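Local coordinates for sesquisabinene B synthase 2 (Santalum album, PDB 6A2D), which probably cyclises farnesyl diphosphate to the sesquiterpene sesquisabinene B, using magnesium or manganese ions, at residues A[219-224]-A[288-293]; A[303-308]-A[420-425]; A[454-459]-A[527-532]; A[460-465]-A[476-481]. All coordinates share one frame; numbering follows the deposited sequence.

From the N terminus, contact 1 comes first: it closes a mainly helical excursion by setting the start of helix 220-232 against the end of helix 281-292. Contact 2 opens only after that loop is shut, and pairs helix 299-321 with helix 419-430 across more than a hundred residues. Contact 3 follows in series, joining helix 447-462 to helix 521-535, and contact 4 sits within its span as a short connection from the end of helix 447-462 to the start of helix 477-485. None of the four loops cross. All four touch the bound farnesyl analogue, so together they tie helices around one pocket, contacts 1 and 2 near its hydrocarbon tail and contacts 3 and 4 at its phosphonate end.

Contact 1. Residues A[219-224]-A[288-293]; sequences TIRYEA and YAIGML. With 6R2 ([bis(chloranyl)-[oxidanyl-[(2~{E},6~{E})-3,7,11-trimethyldodeca-2,6,10-trienoxy]phosphoryl]methyl]phosphonic acid), chain C.
Ile290 takes most of the apolar contact with helix 220-224. Its CG2 methyl lies 3.5 Å from Arg221 CG and 3.8 Å from Tyr222 CE1, reaching the tyrosine ring at a slant, with Tyr222 and Ile290 crossing at about a right angle. With CG anti to the backbone N (chi1 -174°), Arg221 lays its first methylenes against this methyl; its guanidinium then leads away to the carbonyl of Phe249. Beside them, Thr219 CG2 rests 3.9 Å from Gly291 CA, close enough that a side chain on the glycine would be tight. The Tyr222 hydroxyl bonds to the carbonyl of Met287, one residue before segment 288-293.

Polar traffic between the backbones runs through water. One water accepts from Ile220 N and lies 2.7 Å from Gly291 O; a second accepts from Arg221 N and lies 2.7 Å from Ile290 O. Thr219, the N-cap, accepts from Tyr222 N through OG1.

Toward the pocket, the Tyr288 ring offers one face to the ligand, CG standing 3.6 Å from 6R2 CAL. Because first-turn N-H groups of helix 220-224 and last-turn carbonyls of helix 288-292 meet through water, the direct fit between these helix ends, set at 100°, rests on apolar contact.

Contact 2. Residues A[303-308]-A[420-425]; sequences EMEAKV and PNLLVT. With 6R2 ([bis(chloranyl)-[oxidanyl-[(2~{E},6~{E})-3,7,11-trimethyldodeca-2,6,10-trienoxy]phosphoryl]methyl]phosphonic acid), chain C.
The carboxylate of Glu305 and the amide of Asn421 are the flat groups that meet the opposite helix. Glu305 turns OE1 to within 2.6 Å of Leu422 O, while OE2 comes 3.6 Å from the methyl Thr425 CG2. Asn421 lays OD1 against Val308 CG1 and gives ND2 to Gln387. These helices, 303-308 and 420-425, belong to the all-helical class I terpene synthase fold and run nearly antiparallel, at 160°.

Glu305 does not start out facing its neighbour: a bend at chi2 (-65°) folds the chain over and brings the acid to the Leu422 carbonyl. Val308 and Leu422 slide past each other in opposite directions, CG1 meeting CD2 at 3.7 Å. The leucine is forked between two jobs, for its other methyl, CD1, lies 3.7 Å from 6R2 CAL and lines the hydrocarbon pocket. Asn421 O is gripped from both faces: Thr425 N comes from one, and Thr425 OG1, 2.7 Å away, from the other.

Contact 3. Residues A[454-459]-A[527-532]; sequences ILCRII and NVVRGS. With 6R2 ([bis(chloranyl)-[oxidanyl-[(2~{E},6~{E})-3,7,11-trimethyldodeca-2,6,10-trienoxy]phosphoryl]methyl]phosphonic acid), chain C.
Ile459 and Val529 cross at about a right angle, with the isoleucine tip CD1 3.6 Å from Val529 CG1. Leu455 comes to the same valine at a slant, its CB 3.9 Å from CG1, so that one branched side chain serves two residues a turn apart on helix 454-459. Ile459 CG2, anti to the backbone N, lies instead alongside the Ser532 backbone, 3.4 Å from its carbonyl O. On the other flank, Cys456 SG lies 3.8 Å from Val528 CG2 and 3.4 Å from Ser532 OG. Ser532 OG is hydrogen-bonded to Tyr288 OH.

The two helices run side by side, only 2° from parallel with axes 8.9 Å apart, as neighbours in the helical bundle of the class I terpene synthase domain.

Arg457 points the other way, to the ligand. Bent at chi2 and chi3, its chain presents the guanidinium edge to the phosphonate, NH1 and NH2 both donating to 6R2 OAG (3.0 Å from NH2). Asp461 pairs with NH1 and the carbonyl of Ala413 takes NE. A leucine in place of Arg457 would probably leave OAG without two donors and the Asp461 carboxylate without this mate.

Contact 4. Residues A[460-465]-A[476-481]; sequences NDLGTS and KSIQCY. With 6R2 ([bis(chloranyl)-[oxidanyl-[(2~{E},6~{E})-3,7,11-trimethyldodeca-2,6,10-trienoxy]phosphoryl]methyl]phosphonic acid), chain C.
Asp461 and Ser477 form the tight part of this contact. The carboxylate oxygen OD2 accepts from Ser477 N at 3.0 Å, in a nearly straight bond of 164°, and from Ser477 OG at 2.8 Å; the two donors come from opposite faces of the carboxylate plane, and Tyr409 adds a third through its hydroxyl. With these, OD2 holds the first turn of helix 477-481. The other oxygen, OD1, is salt-bridged to Arg457 NH1 and lies 3.6 Å from Lys476 CD, and a water that also reaches Asn460 OD1 and Lys476 NZ donates to it. Bent at chi2 (-83°), the lysine chain passes the carboxylate obliquely and carries NZ on to 6R2 OAH at 2.7 Å. An alanine in place of Asp461 is likely to leave Ser477 N and OG without their acceptor and the guanidinium of Arg457 without its carboxylate.

The other flank is looser. Leu462 CD2 meets Ile478 CD1 at 3.8 Å, at about a right angle, and a second water spans Asp461 O and Ile478 N. Beyond it the chain opens to solvent, and Ser465 is poorly ordered.

Asn460 is a magnesium ligand, and the run Asn460, Asp461, Leu462, Gly463, Thr464 is consistent with the NSE/DTE motif, which in class I terpene synthases binds a single magnesium ion across the cleft from the aspartate-rich motif.

Contact 1. Residues A[219-224]-A[288-293]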
# COMPACT_ATOMS: atom_id res chain seq x y z
N THR A 219 4.20 -25.20 -15.00
CA THR A 219 3.91 -24.60 -13.68
C THR A 219 2.91 -25.47 -12.98
O THR A 219 2.10 -26.13 -13.67
CB THR A 219 3.40 -23.17 -13.75
OG1 THR A 219 2.04 -23.20 -14.20
CG2 THR A 219 4.31 -22.30 -14.60
N ILE A 220 2.90 -25.42 -11.68
CA ILE A 220 1.85 -26.13 -10.90
C ILE A 220 0.51 -25.45 -11.11
O ILE A 220 -0.46 -26.16 -11.41
CB ILE A 220 2.21 -26.22 -9.43
CG1 ILE A 220 3.50 -27.01 -9.24
CG2 ILE A 220 1.06 -26.84 -8.66
CD1 ILE A 220 4.13 -26.77 -7.91
N ARG A 221 0.43 -24.13 -10.99
CA ARG A 221 -0.88 -23.47 -10.86
C ARG A 221 -1.65 -23.47 -12.19
O ARG A 221 -2.84 -23.77 -12.18
CB ARG A 221 -0.74 -22.07 -10.27
CG ARG A 221 -2.09 -21.44 -10.00
CD ARG A 221 -2.91 -22.21 -9.00
NE ARG A 221 -4.15 -21.54 -8.69
CZ ARG A 221 -5.07 -22.00 -7.82
NH1 ARG A 221 -4.90 -23.16 -7.20
NH2 ARG A 221 -6.18 -21.31 -7.63
N TYR A 222 -1.00 -23.19 -13.30
CA TYR A 222 -1.63 -23.18 -14.64
C TYR A 222 -1.91 -24.61 -15.11
O TYR A 222 -2.96 -24.84 -15.72
CB TYR A 222 -0.78 -22.39 -15.62
CG TYR A 222 -0.68 -20.93 -15.28
CD1 TYR A 222 0.38 -20.45 -14.53
CD2 TYR A 222 -1.59 -20.01 -15.78
CE1 TYR A 222 0.46 -19.12 -14.18
CE2 TYR A 222 -1.53 -18.68 -15.43
CZ TYR A 222 -0.49 -18.23 -14.63
OH TYR A 222 -0.35 -16.90 -14.33
N GLU A 223 -1.06 -25.56 -14.73
CA GLU A 223 -1.35 -26.98 -15.01
C GLU A 223 -2.62 -27.40 -14.26
O GLU A 223 -3.42 -28.18 -14.81
CB GLU A 223 -0.19 -27.89 -14.60
CG GLU A 223 -0.41 -29.34 -14.97
CD GLU A 223 -0.62 -29.64 -16.45
OE1 GLU A 223 -0.44 -28.72 -17.31
OE2 GLU A 223 -1.03 -30.79 -16.73
N ALA A 224 -2.76 -27.00 -13.01
CA ALA A 224 -3.94 -27.40 -12.20
C ALA A 224 -5.22 -27.00 -12.94
O ALA A 224 -6.14 -27.86 -13.06
CB ALA A 224 -3.88 -26.79 -10.83
N TYR A 288 3.38 -14.37 -13.90
CA TYR A 288 4.67 -15.08 -13.79
C TYR A 288 4.87 -15.50 -12.34
O TYR A 288 5.21 -16.64 -12.10
CB TYR A 288 5.81 -14.17 -14.23
CG TYR A 288 6.84 -14.79 -15.12
CD1 TYR A 288 7.61 -15.85 -14.68
CD2 TYR A 288 7.12 -14.25 -16.35
CE1 TYR A 288 8.61 -16.39 -15.47
CE2 TYR A 288 8.13 -14.76 -17.15
CZ TYR A 288 8.87 -15.84 -16.71
OH TYR A 288 9.89 -16.36 -17.50
N ALA A 289 4.63 -14.57 -11.42
CA ALA A 289 4.77 -14.84 -9.97
C ALA A 289 3.92 -16.07 -9.59
O ALA A 289 4.40 -16.87 -8.79
CB ALA A 289 4.40 -13.60 -9.18
N ILE A 290 2.68 -16.17 -10.08
CA ILE A 290 1.76 -17.32 -9.79
C ILE A 290 2.42 -18.63 -10.25
O ILE A 290 2.19 -19.67 -9.60
CB ILE A 290 0.37 -17.09 -10.41
CG1 ILE A 290 -0.41 -16.07 -9.56
CG2 ILE A 290 -0.37 -18.41 -10.55
CD1 ILE A 290 -1.71 -15.66 -10.19
N GLY A 291 3.21 -18.60 -11.30
CA GLY A 291 4.04 -19.76 -11.69
C GLY A 291 5.18 -20.03 -10.72
O GLY A 291 5.45 -21.21 -10.41
N MET A 292 5.84 -18.99 -10.24
CA MET A 292 6.95 -19.13 -9.26
C MET A 292 6.39 -19.64 -7.91
O MET A 292 7.04 -20.50 -7.29
CB MET A 292 7.66 -17.79 -9.05
CG MET A 292 8.73 -17.81 -8.02
SD MET A 292 9.38 -16.13 -7.86
CE MET A 292 10.78 -16.46 -6.81
N LEU A 293 5.29 -19.09 -7.42
CA LEU A 293 4.69 -19.51 -6.13
C LEU A 293 3.22 -19.11 -6.10
O LEU A 293 2.93 -17.96 -6.29
CB LEU A 293 5.49 -18.93 -4.94
CG LEU A 293 5.32 -17.45 -4.65
CD1 LEU A 293 6.10 -17.04 -3.42
CD2 LEU A 293 5.71 -16.58 -5.83
OAG 6R2 C . 17.07 -9.07 -22.74
PAY 6R2 C . 15.78 -8.31 -23.18
OAH 6R2 C . 15.58 -8.48 -24.81
OAE 6R2 C . 15.66 -6.84 -22.75
CAX 6R2 C . 14.36 -9.15 -22.44
CLJ 6R2 C . 14.55 -8.89 -20.71
CLK 6R2 C . 14.39 -10.88 -22.77
PAZ 6R2 C . 12.74 -8.43 -22.99
OAI 6R2 C . 12.37 -9.26 -24.32
OAF 6R2 C . 12.86 -6.93 -23.14
OAT 6R2 C . 11.67 -8.76 -21.80
CAQ 6R2 C . 10.79 -9.85 -21.79
CAN 6R2 C . 11.37 -10.83 -20.81
CAW 6R2 C . 10.71 -11.14 -19.47
CAD 6R2 C . 9.30 -10.61 -19.17
CAS 6R2 C . 11.33 -12.22 -18.56
CAP 6R2 C . 11.62 -11.61 -17.22
CAM 6R2 C . 10.26 -11.65 -16.52
CAV 6R2 C . 9.95 -10.78 -15.34
CAC 6R2 C . 10.95 -9.73 -14.86
CAR 6R2 C . 8.57 -10.84 -14.79
CAO 6R2 C . 8.60 -11.14 -13.34
CAL 6R2 C . 8.83 -12.58 -13.10
CAU 6R2 C . 8.55 -13.19 -11.73
CAB 6R2 C . 7.89 -12.47 -10.58
CAA 6R2 C . 8.89 -14.64 -11.51
O HOH W 1 5.26 -23.89 -10.87
O HOH W 2 2.46 -22.30 -10.05

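Contact 2. Residues A[303-308]-A[420-425]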
# COMPACT_ATOMS: atom_id res chain seq x y z
N GLU A 303 3.51 -11.05 -3.45
CA GLU A 303 3.21 -9.66 -3.81
C GLU A 303 4.53 -8.89 -4.01
O GLU A 303 4.63 -8.12 -5.00
CB GLU A 303 2.34 -8.97 -2.76
CG GLU A 303 0.87 -9.34 -2.90
CD GLU A 303 -0.05 -8.76 -1.82
OE1 GLU A 303 -0.12 -7.54 -1.71
OE2 GLU A 303 -0.71 -9.53 -1.14
N MET A 304 5.50 -9.09 -3.14
CA MET A 304 6.79 -8.38 -3.24
C MET A 304 7.51 -8.84 -4.51
O MET A 304 8.09 -7.97 -5.18
CB MET A 304 7.62 -8.55 -1.98
CG MET A 304 7.11 -7.66 -0.83
SD MET A 304 8.13 -7.80 0.64
CE MET A 304 7.36 -9.23 1.42
N GLU A 305 7.52 -10.15 -4.84
CA GLU A 305 8.19 -10.64 -6.06
C GLU A 305 7.50 -9.99 -7.27
O GLU A 305 8.21 -9.64 -8.24
CB GLU A 305 8.13 -12.16 -6.19
CG GLU A 305 8.94 -12.88 -5.12
CD GLU A 305 10.41 -12.61 -5.22
OE1 GLU A 305 11.01 -12.89 -6.30
OE2 GLU A 305 10.96 -12.19 -4.21
N ALA A 306 6.16 -9.90 -7.26
CA ALA A 306 5.39 -9.32 -8.39
C ALA A 306 5.76 -7.84 -8.55
O ALA A 306 5.89 -7.34 -9.69
CB ALA A 306 3.90 -9.49 -8.19
N LYS A 307 5.91 -7.11 -7.46
CA LYS A 307 6.37 -5.70 -7.52
C LYS A 307 7.76 -5.66 -8.14
O LYS A 307 7.97 -4.88 -9.07
CB LYS A 307 6.45 -5.05 -6.14
CG LYS A 307 5.11 -4.80 -5.50
CD LYS A 307 5.30 -4.03 -4.22
CE LYS A 307 3.99 -3.66 -3.59
NZ LYS A 307 4.28 -2.81 -2.43
N VAL A 308 8.67 -6.52 -7.73
CA VAL A 308 10.03 -6.49 -8.32
C VAL A 308 9.97 -6.84 -9.82
O VAL A 308 10.58 -6.10 -10.61
CB VAL A 308 11.00 -7.39 -7.55
CG1 VAL A 308 12.34 -7.44 -8.25
CG2 VAL A 308 11.18 -6.95 -6.10
N PRO A 420 18.42 -13.51 -11.00
CA PRO A 420 19.22 -13.36 -9.79
C PRO A 420 18.58 -12.35 -8.82
O PRO A 420 18.44 -12.68 -7.65
CB PRO A 420 20.59 -12.95 -10.29
CG PRO A 420 20.60 -13.57 -11.69
CD PRO A 420 19.20 -13.27 -12.21
N ASN A 421 18.07 -11.26 -9.34
CA ASN A 421 17.35 -10.23 -8.55
C ASN A 421 16.15 -10.91 -7.89
O ASN A 421 16.04 -10.92 -6.64
CB ASN A 421 16.99 -9.06 -9.47
CG ASN A 421 16.39 -7.89 -8.74
OD1 ASN A 421 15.85 -8.04 -7.63
ND2 ASN A 421 16.44 -6.73 -9.38
N LEU A 422 15.27 -11.50 -8.70
CA LEU A 422 14.02 -12.09 -8.19
C LEU A 422 14.34 -13.19 -7.19
O LEU A 422 13.62 -13.25 -6.18
CB LEU A 422 13.20 -12.61 -9.37
CG LEU A 422 12.62 -11.49 -10.22
CD1 LEU A 422 12.13 -11.96 -11.59
CD2 LEU A 422 11.51 -10.80 -9.47
N LEU A 423 15.31 -14.06 -7.47
CA LEU A 423 15.56 -15.25 -6.61
C LEU A 423 16.28 -14.82 -5.32
O LEU A 423 15.87 -15.29 -4.25
CB LEU A 423 16.37 -16.28 -7.38
CG LEU A 423 15.60 -17.10 -8.41
CD1 LEU A 423 16.54 -17.99 -9.17
CD2 LEU A 423 14.55 -17.96 -7.75
N VAL A 424 17.35 -14.01 -5.41
CA VAL A 424 18.01 -13.50 -4.17
C VAL A 424 16.97 -12.81 -3.29
O VAL A 424 16.94 -13.03 -2.07
CB VAL A 424 19.17 -12.58 -4.52
CG1 VAL A 424 19.71 -11.87 -3.31
CG2 VAL A 424 20.25 -13.35 -5.25
N THR A 425 16.10 -11.98 -3.86
CA THR A 425 15.02 -11.32 -3.09
C THR A 425 14.12 -12.40 -2.47
O THR A 425 13.77 -12.26 -1.31
CB THR A 425 14.21 -10.33 -3.94
OG1 THR A 425 15.13 -9.42 -4.53
CG2 THR A 425 13.18 -9.61 -3.11
OAG 6R2 C . 17.07 -9.07 -22.74
PAY 6R2 C . 15.78 -8.31 -23.18
OAH 6R2 C . 15.58 -8.48 -24.81
OAE 6R2 C . 15.66 -6.84 -22.75
CAX 6R2 C . 14.36 -9.15 -22.44
CLJ 6R2 C . 14.55 -8.89 -20.71
CLK 6R2 C . 14.39 -10.88 -22.77
PAZ 6R2 C . 12.74 -8.43 -22.99
OAI 6R2 C . 12.37 -9.26 -24.32
OAF 6R2 C . 12.86 -6.93 -23.14
OAT 6R2 C . 11.67 -8.76 -21.80
CAQ 6R2 C . 10.79 -9.85 -21.79
CAN 6R2 C . 11.37 -10.83 -20.81
CAW 6R2 C . 10.71 -11.14 -19.47
CAD 6R2 C . 9.30 -10.61 -19.17
CAS 6R2 C . 11.33 -12.22 -18.56
CAP 6R2 C . 11.62 -11.61 -17.22
CAM 6R2 C . 10.26 -11.65 -16.52
CAV 6R2 C . 9.95 -10.78 -15.34
CAC 6R2 C . 10.95 -9.73 -14.86
CAR 6R2 C . 8.57 -10.84 -14.79
CAO 6R2 C . 8.60 -11.14 -13.34
CAL 6R2 C . 8.83 -12.58 -13.10
CAU 6R2 C . 8.55 -13.19 -11.73
CAB 6R2 C . 7.89 -12.47 -10.58
CAA 6R2 C . 8.89 -14.64 -11.51

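Contact 3. Residues A[454-459]-A[527-532]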
# COMPACT_ATOMS: atom_id res chain seq x y z
N ILE A 454 20.31 -19.23 -15.94
CA ILE A 454 20.73 -19.49 -17.34
C ILE A 454 19.52 -20.06 -18.09
O ILE A 454 19.26 -19.62 -19.19
CB ILE A 454 21.96 -20.43 -17.40
CG1 ILE A 454 23.23 -19.74 -16.89
CG2 ILE A 454 22.17 -20.96 -18.80
CD1 ILE A 454 24.47 -20.58 -17.03
N LEU A 455 18.82 -21.00 -17.45
CA LEU A 455 17.61 -21.62 -18.07
C LEU A 455 16.59 -20.54 -18.39
O LEU A 455 16.11 -20.49 -19.57
CB LEU A 455 17.05 -22.66 -17.10
CG LEU A 455 17.64 -24.05 -17.24
CD1 LEU A 455 17.23 -24.91 -16.07
CD2 LEU A 455 17.22 -24.67 -18.55
N CYS A 456 16.29 -19.66 -17.44
CA CYS A 456 15.28 -18.61 -17.70
C CYS A 456 15.67 -17.74 -18.92
O CYS A 456 14.75 -17.34 -19.70
CB CYS A 456 15.07 -17.76 -16.46
SG CYS A 456 14.27 -18.68 -15.13
N ARG A 457 16.96 -17.39 -19.06
CA ARG A 457 17.49 -16.59 -20.17
C ARG A 457 17.43 -17.38 -21.46
O ARG A 457 16.88 -16.88 -22.43
CB ARG A 457 18.93 -16.15 -19.90
CG ARG A 457 19.66 -15.59 -21.11
CD ARG A 457 18.87 -14.53 -21.83
NE ARG A 457 18.74 -13.29 -21.08
CZ ARG A 457 18.09 -12.23 -21.50
NH1 ARG A 457 17.44 -12.29 -22.65
NH2 ARG A 457 18.08 -11.12 -20.77
N ILE A 458 17.90 -18.60 -21.46
CA ILE A 458 17.95 -19.38 -22.73
C ILE A 458 16.51 -19.68 -23.17
O ILE A 458 16.21 -19.60 -24.36
CB ILE A 458 18.79 -20.64 -22.52
CG1 ILE A 458 20.27 -20.30 -22.60
CG2 ILE A 458 18.42 -21.72 -23.49
CD1 ILE A 458 21.12 -21.46 -22.15
N ILE A 459 15.64 -20.02 -22.23
CA ILE A 459 14.22 -20.33 -22.58
C ILE A 459 13.57 -19.10 -23.21
O ILE A 459 12.88 -19.22 -24.23
CB ILE A 459 13.46 -20.82 -21.36
CG1 ILE A 459 13.97 -22.20 -20.92
CG2 ILE A 459 11.96 -20.83 -21.64
CD1 ILE A 459 13.56 -22.57 -19.52
N ASN A 527 10.64 -23.41 -10.09
CA ASN A 527 9.34 -22.91 -10.62
C ASN A 527 9.52 -21.65 -11.48
O ASN A 527 8.69 -21.45 -12.35
CB ASN A 527 8.33 -22.71 -9.50
CG ASN A 527 7.81 -24.05 -9.02
OD1 ASN A 527 7.67 -24.96 -9.83
ND2 ASN A 527 7.58 -24.17 -7.73
N VAL A 528 10.61 -20.88 -11.31
CA VAL A 528 10.84 -19.73 -12.22
C VAL A 528 11.19 -20.30 -13.57
O VAL A 528 10.89 -19.68 -14.54
CB VAL A 528 11.89 -18.71 -11.72
CG1 VAL A 528 11.41 -17.97 -10.49
CG2 VAL A 528 13.25 -19.34 -11.52
N VAL A 529 11.81 -21.46 -13.62
CA VAL A 529 12.15 -22.08 -14.93
C VAL A 529 10.85 -22.54 -15.63
O VAL A 529 10.67 -22.32 -16.85
CB VAL A 529 13.14 -23.25 -14.77
CG1 VAL A 529 13.46 -23.80 -16.12
CG2 VAL A 529 14.44 -22.85 -14.06
N ARG A 530 9.98 -23.17 -14.88
CA ARG A 530 8.66 -23.62 -15.38
C ARG A 530 7.84 -22.41 -15.87
O ARG A 530 7.22 -22.50 -16.97
CB ARG A 530 7.98 -24.37 -14.25
CG ARG A 530 8.65 -25.70 -13.92
CD ARG A 530 8.15 -26.32 -12.63
NE ARG A 530 8.58 -27.71 -12.52
CZ ARG A 530 8.58 -28.42 -11.39
NH1 ARG A 530 8.18 -27.86 -10.24
NH2 ARG A 530 8.93 -29.70 -11.42
N GLY A 531 7.84 -21.31 -15.12
CA GLY A 531 7.22 -20.06 -15.57
C GLY A 531 7.74 -19.65 -16.93
O GLY A 531 6.95 -19.31 -17.83
N SER A 532 9.05 -19.67 -17.11
CA SER A 532 9.69 -19.30 -18.39
C SER A 532 9.21 -20.21 -19.52
O SER A 532 8.94 -19.69 -20.60
CB SER A 532 11.19 -19.31 -18.25
OG SER A 532 11.57 -18.37 -17.25
OAG 6R2 C . 17.07 -9.07 -22.74
PAY 6R2 C . 15.78 -8.31 -23.18
OAH 6R2 C . 15.58 -8.48 -24.81
OAE 6R2 C . 15.66 -6.84 -22.75
CAX 6R2 C . 14.36 -9.15 -22.44
CLJ 6R2 C . 14.55 -8.89 -20.71
CLK 6R2 C . 14.39 -10.88 -22.77
PAZ 6R2 C . 12.74 -8.43 -22.99
OAI 6R2 C . 12.37 -9.26 -24.32
OAF 6R2 C . 12.86 -6.93 -23.14
OAT 6R2 C . 11.67 -8.76 -21.80
CAQ 6R2 C . 10.79 -9.85 -21.79
CAN 6R2 C . 11.37 -10.83 -20.81
CAW 6R2 C . 10.71 -11.14 -19.47
CAD 6R2 C . 9.30 -10.61 -19.17
CAS 6R2 C . 11.33 -12.22 -18.56
CAP 6R2 C . 11.62 -11.61 -17.22
CAM 6R2 C . 10.26 -11.65 -16.52
CAV 6R2 C . 9.95 -10.78 -15.34
CAC 6R2 C . 10.95 -9.73 -14.86
CAR 6R2 C . 8.57 -10.84 -14.79
CAO 6R2 C . 8.60 -11.14 -13.34
CAL 6R2 C . 8.83 -12.58 -13.10
CAU 6R2 C . 8.55 -13.19 -11.73
CAB 6R2 C . 7.89 -12.47 -10.58
CAA 6R2 C . 8.89 -14.64 -11.51

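Contact 4. Residues A[460-465]-A[476-481]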
# COMPACT_ATOMS: atom_id res chain seq x y z
N ASN A 460 13.75 -17.92 -22.61
CA ASN A 460 13.23 -16.65 -23.16
C ASN A 460 13.80 -16.45 -24.58
O ASN A 460 13.00 -16.11 -25.48
CB ASN A 460 13.59 -15.49 -22.26
CG ASN A 460 12.78 -14.25 -22.51
OD1 ASN A 460 12.95 -13.57 -23.52
ND2 ASN A 460 11.96 -13.91 -21.52
N ASP A 461 15.10 -16.64 -24.78
CA ASP A 461 15.74 -16.43 -26.10
C ASP A 461 15.18 -17.39 -27.17
O ASP A 461 15.10 -16.99 -28.32
CB ASP A 461 17.26 -16.50 -25.99
CG ASP A 461 17.90 -15.33 -25.26
OD1 ASP A 461 17.16 -14.49 -24.75
OD2 ASP A 461 19.12 -15.29 -25.21
N LEU A 462 14.81 -18.60 -26.78
CA LEU A 462 14.28 -19.61 -27.72
C LEU A 462 12.85 -19.26 -28.13
O LEU A 462 12.41 -19.73 -29.16
CB LEU A 462 14.33 -20.97 -27.02
CG LEU A 462 15.67 -21.71 -27.09
CD1 LEU A 462 15.63 -22.95 -26.22
CD2 LEU A 462 16.02 -22.07 -28.52
N GLY A 463 12.18 -18.43 -27.34
CA GLY A 463 10.77 -18.08 -27.60
C GLY A 463 10.59 -17.02 -28.68
O GLY A 463 9.44 -16.74 -29.01
N THR A 464 11.68 -16.48 -29.21
CA THR A 464 11.63 -15.41 -30.24
C THR A 464 11.43 -16.00 -31.63
O THR A 464 12.14 -16.96 -31.95
CB THR A 464 12.91 -14.57 -30.21
OG1 THR A 464 14.02 -15.38 -30.60
CG2 THR A 464 13.20 -13.97 -28.85
N SER A 465 10.56 -15.39 -32.44
CA SER A 465 10.27 -15.91 -33.81
C SER A 465 11.14 -15.31 -34.92
O SER A 465 12.19 -15.91 -35.19
CB SER A 465 8.79 -15.95 -34.13
OG SER A 465 8.58 -16.38 -35.46
N LYS A 476 21.37 -12.29 -28.78
CA LYS A 476 20.55 -13.37 -28.19
C LYS A 476 21.28 -14.70 -28.40
O LYS A 476 22.13 -14.74 -29.28
CB LYS A 476 19.13 -13.35 -28.76
CG LYS A 476 18.38 -12.05 -28.55
CD LYS A 476 17.71 -11.91 -27.19
CE LYS A 476 16.83 -10.67 -27.11
NZ LYS A 476 15.70 -10.81 -26.16
N SER A 477 20.98 -15.68 -27.57
CA SER A 477 21.62 -17.01 -27.50
C SER A 477 21.85 -17.58 -28.91
O SER A 477 22.94 -18.07 -29.18
CB SER A 477 20.75 -17.94 -26.69
OG SER A 477 20.68 -17.56 -25.33
N ILE A 478 20.81 -17.68 -29.73
CA ILE A 478 20.86 -18.44 -31.00
C ILE A 478 21.87 -17.74 -31.91
O ILE A 478 22.77 -18.40 -32.39
CB ILE A 478 19.46 -18.60 -31.63
CG1 ILE A 478 18.58 -19.54 -30.80
CG2 ILE A 478 19.58 -19.09 -33.07
CD1 ILE A 478 17.14 -19.63 -31.24
N GLN A 479 21.78 -16.42 -32.06
CA GLN A 479 22.65 -15.64 -32.97
C GLN A 479 24.09 -15.65 -32.44
O GLN A 479 25.03 -15.73 -33.26
CB GLN A 479 22.11 -14.23 -33.17
CG GLN A 479 22.86 -13.44 -34.24
CD GLN A 479 22.75 -14.01 -35.64
OE1 GLN A 479 23.75 -14.39 -36.25
NE2 GLN A 479 21.54 -14.06 -36.17
N CYS A 480 24.28 -15.56 -31.11
CA CYS A 480 25.64 -15.60 -30.53
C CYS A 480 26.29 -16.93 -30.92
O CYS A 480 27.45 -16.91 -31.29
CB CYS A 480 25.67 -15.43 -29.02
SG CYS A 480 25.36 -13.73 -28.52
N TYR A 481 25.57 -18.05 -30.82
CA TYR A 481 26.13 -19.38 -31.13
C TYR A 481 26.32 -19.49 -32.65
O TYR A 481 27.42 -19.92 -33.04
CB TYR A 481 25.28 -20.53 -30.60
CG TYR A 481 25.92 -21.88 -30.83
CD1 TYR A 481 26.96 -22.31 -30.03
CD2 TYR A 481 25.55 -22.68 -31.90
CE1 TYR A 481 27.57 -23.54 -30.24
CE2 TYR A 481 26.15 -23.91 -32.13
CZ TYR A 481 27.16 -24.34 -31.29
OH TYR A 481 27.77 -25.53 -31.51
OAG 6R2 C . 17.07 -9.07 -22.74
PAY 6R2 C . 15.78 -8.31 -23.18
OAH 6R2 C . 15.58 -8.48 -24.81
OAE 6R2 C . 15.66 -6.84 -22.75
CAX 6R2 C . 14.36 -9.15 -22.44
CLJ 6R2 C . 14.55 -8.89 -20.71
CLK 6R2 C . 14.39 -10.88 -22.77
PAZ 6R2 C . 12.74 -8.43 -22.99
OAI 6R2 C . 12.37 -9.26 -24.32
OAF 6R2 C . 12.86 -6.93 -23.14
OAT 6R2 C . 11.67 -8.76 -21.80
CAQ 6R2 C . 10.79 -9.85 -21.79
CAN 6R2 C . 11.37 -10.83 -20.81
CAW 6R2 C . 10.71 -11.14 -19.47
CAD 6R2 C . 9.30 -10.61 -19.17
CAS 6R2 C . 11.33 -12.22 -18.56
CAP 6R2 C . 11.62 -11.61 -17.22
CAM 6R2 C . 10.26 -11.65 -16.52
CAV 6R2 C . 9.95 -10.78 -15.34
CAC 6R2 C . 10.95 -9.73 -14.86
CAR 6R2 C . 8.57 -10.84 -14.79
CAO 6R2 C . 8.60 -11.14 -13.34
CAL 6R2 C . 8.83 -12.58 -13.10
CAU 6R2 C . 8.55 -13.19 -11.73
CAB 6R2 C . 7.89 -12.47 -10.58
CAA 6R2 C . 8.89 -14.64 -11.51
O HOH W 3 14.92 -13.09 -25.24
O HOH W 4 18.07 -16.54 -29.39